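Ribose ABC transporter, substrate binding protein (Conexibacter woesei, PDB 4KQ9) probably binds ribose or a related sugar outside the cell membrane and passes it to an ABC transporter for uptake. Local coordinates at residues I172-L185 / Y196-I209. The protein carries 1 engineered substitution. Numbering follows the deposited sequence.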
loop_
_atom_site.group_PDB
_atom_site.type_symbol
_atom_site.label_atom_id
_atom_site.label_comp_id
_atom_site.label_asym_id
_atom_site.label_seq_id
_atom_site.Cartn_x
_atom_site.Cartn_y
_atom_site.Cartn_z
ATOM N N ILE A 172 0.987 12.927 -0.012
ATOM C CA ILE A 172 0.871 12.462 -1.392
ATOM C C ILE A 172 -0.430 12.962 -2.010
ATOM O O ILE A 172 -1.425 12.256 -1.911
ATOM C CB ILE A 172 1.010 10.909 -1.483
ATOM C CG1 ILE A 172 2.312 10.488 -0.828
ATOM C CG2 ILE A 172 0.848 10.491 -2.972
ATOM C CD1 ILE A 172 2.513 9.009 -0.635
ATOM N N THR A 173 -0.371 14.083 -2.736
ATOM C CA THR A 173 -1.482 14.723 -3.431
ATOM C C THR A 173 -1.048 15.267 -4.772
ATOM O O THR A 173 0.119 15.628 -4.928
ATOM C CB THR A 173 -2.062 15.933 -2.624
ATOM O OG1 THR A 173 -1.156 17.076 -2.646
ATOM C CG2 THR A 173 -2.384 15.494 -1.205
ATOM N N PRO A 174 -1.989 15.419 -5.729
ATOM C CA PRO A 174 -1.653 15.997 -7.027
ATOM C C PRO A 174 -1.045 17.374 -6.925
ATOM O O PRO A 174 -0.136 17.739 -7.702
ATOM C CB PRO A 174 -2.986 16.061 -7.765
ATOM C CG PRO A 174 -3.854 15.107 -7.063
ATOM C CD PRO A 174 -3.423 15.102 -5.637
ATOM N N ASP A 175 -1.542 18.169 -5.979
ATOM C CA ASP A 175 -0.973 19.515 -5.851
ATOM C C ASP A 175 0.443 19.559 -5.366
ATOM O O ASP A 175 1.209 20.388 -5.831
ATOM C CB ASP A 175 -1.850 20.426 -4.998
ATOM C CG ASP A 175 -2.474 21.490 -5.856
ATOM O OD1 ASP A 175 -3.427 21.156 -6.616
ATOM O OD2 ASP A 175 -1.910 22.618 -5.863
ATOM N N GLU A 176 0.731 18.715 -4.402
ATOM C CA GLU A 176 2.031 18.544 -3.825
ATOM C C GLU A 176 2.988 18.016 -4.908
ATOM O O GLU A 176 4.141 18.519 -5.057
ATOM C CB GLU A 176 1.972 17.578 -2.634
ATOM C CG GLU A 176 1.434 18.228 -1.337
ATOM C CD GLU A 176 2.368 19.340 -0.854
ATOM O OE1 GLU A 176 3.483 19.059 -0.312
ATOM O OE2 GLU A 176 1.983 20.509 -1.053
ATOM N N GLY A 177 2.507 17.026 -5.674
ATOM C CA GLY A 177 3.291 16.498 -6.840
ATOM C C GLY A 177 3.646 17.504 -7.926
ATOM O O GLY A 177 4.762 17.542 -8.519
ATOM N N LEU A 178 2.666 18.328 -8.238
ATOM C CA LEU A 178 2.787 19.291 -9.244
ATOM C C LEU A 178 3.802 20.389 -8.820
ATOM O O LEU A 178 4.695 20.706 -9.572
ATOM C CB LEU A 178 1.406 19.878 -9.501
ATOM C CG LEU A 178 1.271 21.105 -10.353
ATOM C CD1 LEU A 178 1.531 20.817 -11.816
ATOM C CD2 LEU A 178 -0.164 21.611 -10.181
ATOM N N THR A 179 3.701 20.872 -7.614
ATOM C CA THR A 179 4.656 21.895 -7.121
ATOM C C THR A 179 6.063 21.438 -7.011
ATOM O O THR A 179 6.984 22.073 -7.497
ATOM C CB THR A 179 4.167 22.406 -5.770
ATOM O OG1 THR A 179 3.017 23.176 -6.089
ATOM C CG2 THR A 179 5.215 23.345 -5.091
ATOM N N ALA A 180 6.221 20.261 -6.463
ATOM C CA ALA A 180 7.538 19.730 -6.331
ATOM C C ALA A 180 8.195 19.468 -7.681
ATOM O O ALA A 180 9.416 19.732 -7.890
ATOM C CB ALA A 180 7.432 18.472 -5.485
ATOM N N THR A 181 7.414 18.929 -8.616
ATOM C CA THR A 181 7.932 18.631 -9.956
ATOM C C THR A 181 8.262 19.895 -10.729
ATOM O O THR A 181 9.306 19.956 -11.402
ATOM C CB THR A 181 6.972 17.722 -10.745
ATOM O OG1 THR A 181 6.685 16.532 -9.976
ATOM C CG2 THR A 181 7.465 17.392 -12.162
ATOM N N GLN A 182 7.397 20.913 -10.645
ATOM C CA GLN A 182 7.726 22.118 -11.381
ATOM C C GLN A 182 9.025 22.753 -10.862
ATOM O O GLN A 182 9.841 23.116 -11.656
ATOM C CB GLN A 182 6.554 23.100 -11.498
ATOM C CG GLN A 182 5.810 23.430 -10.257
ATOM C CD GLN A 182 4.733 24.526 -10.470
ATOM O OE1 GLN A 182 3.958 24.553 -11.451
ATOM N NE2 GLN A 182 4.713 25.443 -9.552
ATOM N N ASN A 183 9.281 22.697 -9.559
ATOM C CA ASN A 183 10.546 23.226 -8.987
ATOM C C ASN A 183 11.719 22.401 -9.385
ATOM O O ASN A 183 12.759 22.969 -9.755
ATOM C CB ASN A 183 10.461 23.334 -7.497
ATOM C CG ASN A 183 9.460 24.403 -7.060
ATOM O OD1 ASN A 183 9.048 25.229 -7.866
ATOM N ND2 ASN A 183 9.073 24.380 -5.820
ATOM N N ILE A 184 11.582 21.069 -9.325
ATOM C CA ILE A 184 12.626 20.195 -9.787
ATOM C C ILE A 184 13.025 20.535 -11.202
ATOM O O ILE A 184 14.201 20.585 -11.533
ATOM C CB ILE A 184 12.234 18.674 -9.681
ATOM C CG1 ILE A 184 12.329 18.214 -8.256
ATOM C CG2 ILE A 184 13.144 17.801 -10.562
ATOM C CD1 ILE A 184 11.535 16.912 -7.947
ATOM N N LEU A 185 12.050 20.693 -12.060
ATOM C CA LEU A 185 12.350 20.892 -13.480
ATOM C C LEU A 185 12.990 22.265 -13.707
ATOM O O LEU A 185 13.676 22.432 -14.685
ATOM C CB LEU A 185 11.086 20.749 -14.333
ATOM C CG LEU A 185 10.495 19.315 -14.381
ATOM C CD1 LEU A 185 9.090 19.295 -14.942
ATOM C CD2 LEU A 185 11.447 18.394 -15.168
ATOM N N TYR A 196 7.815 8.873 -7.667
ATOM C CA TYR A 196 6.831 9.428 -6.734
ATOM C C TYR A 196 6.425 8.324 -5.731
ATOM O O TYR A 196 6.262 7.156 -6.111
ATOM C CB TYR A 196 5.582 9.912 -7.509
ATOM C CG TYR A 196 5.866 11.028 -8.444
ATOM C CD1 TYR A 196 6.410 10.791 -9.721
ATOM C CD2 TYR A 196 5.668 12.364 -8.047
ATOM C CE1 TYR A 196 6.697 11.858 -10.561
ATOM C CE2 TYR A 196 5.920 13.444 -8.900
ATOM C CZ TYR A 196 6.461 13.202 -10.146
ATOM O OH TYR A 196 6.774 14.171 -11.016
ATOM N N SER A 197 6.322 8.648 -4.436
ATOM C CA SER A 197 5.921 7.671 -3.438
ATOM C C SER A 197 4.588 7.046 -3.811
ATOM O O SER A 197 4.357 5.854 -3.543
ATOM C CB SER A 197 5.731 8.363 -2.057
ATOM O OG SER A 197 6.988 8.796 -1.581
ATOM N N GLY A 198 3.702 7.859 -4.377
ATOM C CA GLY A 198 2.352 7.406 -4.733
ATOM C C GLY A 198 1.800 8.018 -5.961
ATOM O O GLY A 198 2.319 9.078 -6.462
ATOM N N ASP A 199 0.770 7.353 -6.523
ATOM C CA ASP A 199 0.129 7.811 -7.800
ATOM C C ASP A 199 -0.408 9.204 -7.814
ATOM O O ASP A 199 -0.264 9.856 -8.798
ATOM C CB ASP A 199 -1.070 6.901 -8.242
ATOM C CG ASP A 199 -0.637 5.516 -8.730
ATOM O OD1 ASP A 199 0.523 5.375 -9.223
ATOM O OD2 ASP A 199 -1.482 4.556 -8.704
ATOM N N ASP A 200 -1.038 9.664 -6.737
ATOM C CA ASP A 200 -1.643 10.971 -6.841
ATOM C C ASP A 200 -0.534 12.054 -7.001
ATOM O O ASP A 200 -0.703 13.043 -7.670
ATOM C CB ASP A 200 -2.472 11.231 -5.624
ATOM C CG ASP A 200 -3.853 10.555 -5.695
ATOM O OD1 ASP A 200 -4.332 10.251 -6.830
ATOM O OD2 ASP A 200 -4.385 10.341 -4.584
ATOM N N GLY A 201 0.594 11.780 -6.394
ATOM C CA GLY A 201 1.799 12.639 -6.497
ATOM C C GLY A 201 2.172 12.704 -7.956
ATOM O O GLY A 201 2.347 13.757 -8.542
ATOM N N ALA A 202 2.253 11.544 -8.565
ATOM C CA ALA A 202 2.657 11.432 -9.959
ATOM C C ALA A 202 1.677 12.081 -10.928
ATOM O O ALA A 202 2.066 12.613 -11.933
ATOM C CB ALA A 202 2.815 9.935 -10.276
ATOM N N LEU A 203 0.399 12.004 -10.605
ATOM C CA LEU A 203 -0.619 12.572 -11.456
ATOM C C LEU A 203 -0.459 14.104 -11.515
ATOM O O LEU A 203 -0.660 14.729 -12.537
ATOM C CB LEU A 203 -2.022 12.140 -10.971
ATOM C CG LEU A 203 -2.329 10.643 -11.256
ATOM C CD1 LEU A 203 -3.626 10.090 -10.657
ATOM C CD2 LEU A 203 -2.333 10.360 -12.710
ATOM N N GLY A 204 -0.062 14.678 -10.395
ATOM C CA GLY A 204 0.352 16.082 -10.350
ATOM C C GLY A 204 1.637 16.375 -11.089
ATOM O O GLY A 204 1.732 17.349 -11.861
ATOM N N GLY A 205 2.625 15.498 -10.933
ATOM C CA GLY A 205 3.829 15.631 -11.737
ATOM C C GLY A 205 3.666 15.652 -13.226
ATOM O O GLY A 205 4.330 16.391 -13.925
ATOM N N ILE A 206 2.769 14.799 -13.735
ATOM C CA ILE A 206 2.487 14.727 -15.145
ATOM C C ILE A 206 1.972 16.056 -15.675
ATOM O O ILE A 206 2.322 16.426 -16.759
ATOM C CB ILE A 206 1.458 13.564 -15.302
ATOM C CG1 ILE A 206 2.161 12.240 -15.012
ATOM C CG2 ILE A 206 0.709 13.515 -16.602
ATOM C CD1 ILE A 206 3.387 12.021 -15.717
ATOM N N ARG A 207 1.189 16.754 -14.882
ATOM C CA ARG A 207 0.633 18.083 -15.298
ATOM C C ARG A 207 1.731 19.119 -15.343
ATOM O O ARG A 207 1.761 19.922 -16.243
ATOM C CB ARG A 207 -0.441 18.525 -14.341
ATOM C CG ARG A 207 -1.580 17.522 -14.211
ATOM C CD ARG A 207 -2.911 18.187 -13.945
ATOM N NE ARG A 207 -2.944 19.003 -12.726
ATOM C CZ ARG A 207 -3.403 18.616 -11.528
ATOM N NH1 ARG A 207 -3.870 17.380 -11.314
ATOM N NH2 ARG A 207 -3.384 19.483 -10.519
ATOM N N ALA A 208 2.672 19.040 -14.417
ATOM C CA ALA A 208 3.853 19.903 -14.411
ATOM C C ALA A 208 4.721 19.700 -15.590
ATOM O O ALA A 208 5.209 20.662 -16.190
ATOM C CB ALA A 208 4.671 19.682 -13.150
ATOM N N ILE A 209 4.925 18.447 -15.974
ATOM C CA ILE A 209 5.729 18.161 -17.147
ATOM C C ILE A 209 5.098 18.714 -18.453
ATOM O O ILE A 209 5.786 19.265 -19.337
ATOM C CB ILE A 209 5.999 16.632 -17.227
ATOM C CG1 ILE A 209 6.989 16.216 -16.111
ATOM C CG2 ILE A 209 6.578 16.266 -18.555
ATOM C CD1 ILE A 209 6.990 14.725 -15.772
HETATM O O HOH W 1 -4.225 12.462 -2.791
HETATM O O HOH W 2 -2.466 9.735 -2.284
#
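Thr181 meets the hydroxyl of Tyr196 at the edge of the phenol ring and in its plane, the two side chains crossing at about a right angle. Tyr196 OH donates to Thr181 OG1 at 2.6 Å, and OG1 in turn donates to Gly177 O, a carbonyl that already accepts from Thr181 N. Placing OG1 beside its own backbone N (chi1 -54°) lets threonine serve this relay while CG2 packs on Ala208 CB. Replacing Thr181 with a valine would probably leave the buried phenol hydroxyl without its acceptor and the ring less firmly fixed. Ala202 CA lies over one face of that ring.

Alongside this bond, glycines bring the backbones together: the helix axes approach to 6.3 Å, crossing at -46°. Gly177 CA lies 3.4 Å from Gly201 O and Gly204 CA 3.2 Å from Pro174 O, both CA-H...O contacts; a CB on Gly177 or Gly204 would clash with the facing carbonyl. Leu178 follows, its CG turned anti to the backbone N (chi1 169°), and sets CD1 3.6 Å from Ala208 CB, a methyl small enough for this close approach, while CD2 nears Arg207 NH2. At the other end Ile172 lays CD1 against Ser197 CB, and two waters join Ile172 O to Asp200 OD2.

Helices 174-187 and 199-211 are neighbours beside the parallel sheet of one lobe of this periplasmic binding protein, linked through strand 193-196. Ile184 packs on strand 132-136, Ile209 on strand 220-222, and Ile172 reaches Phe144 of helix 143-159.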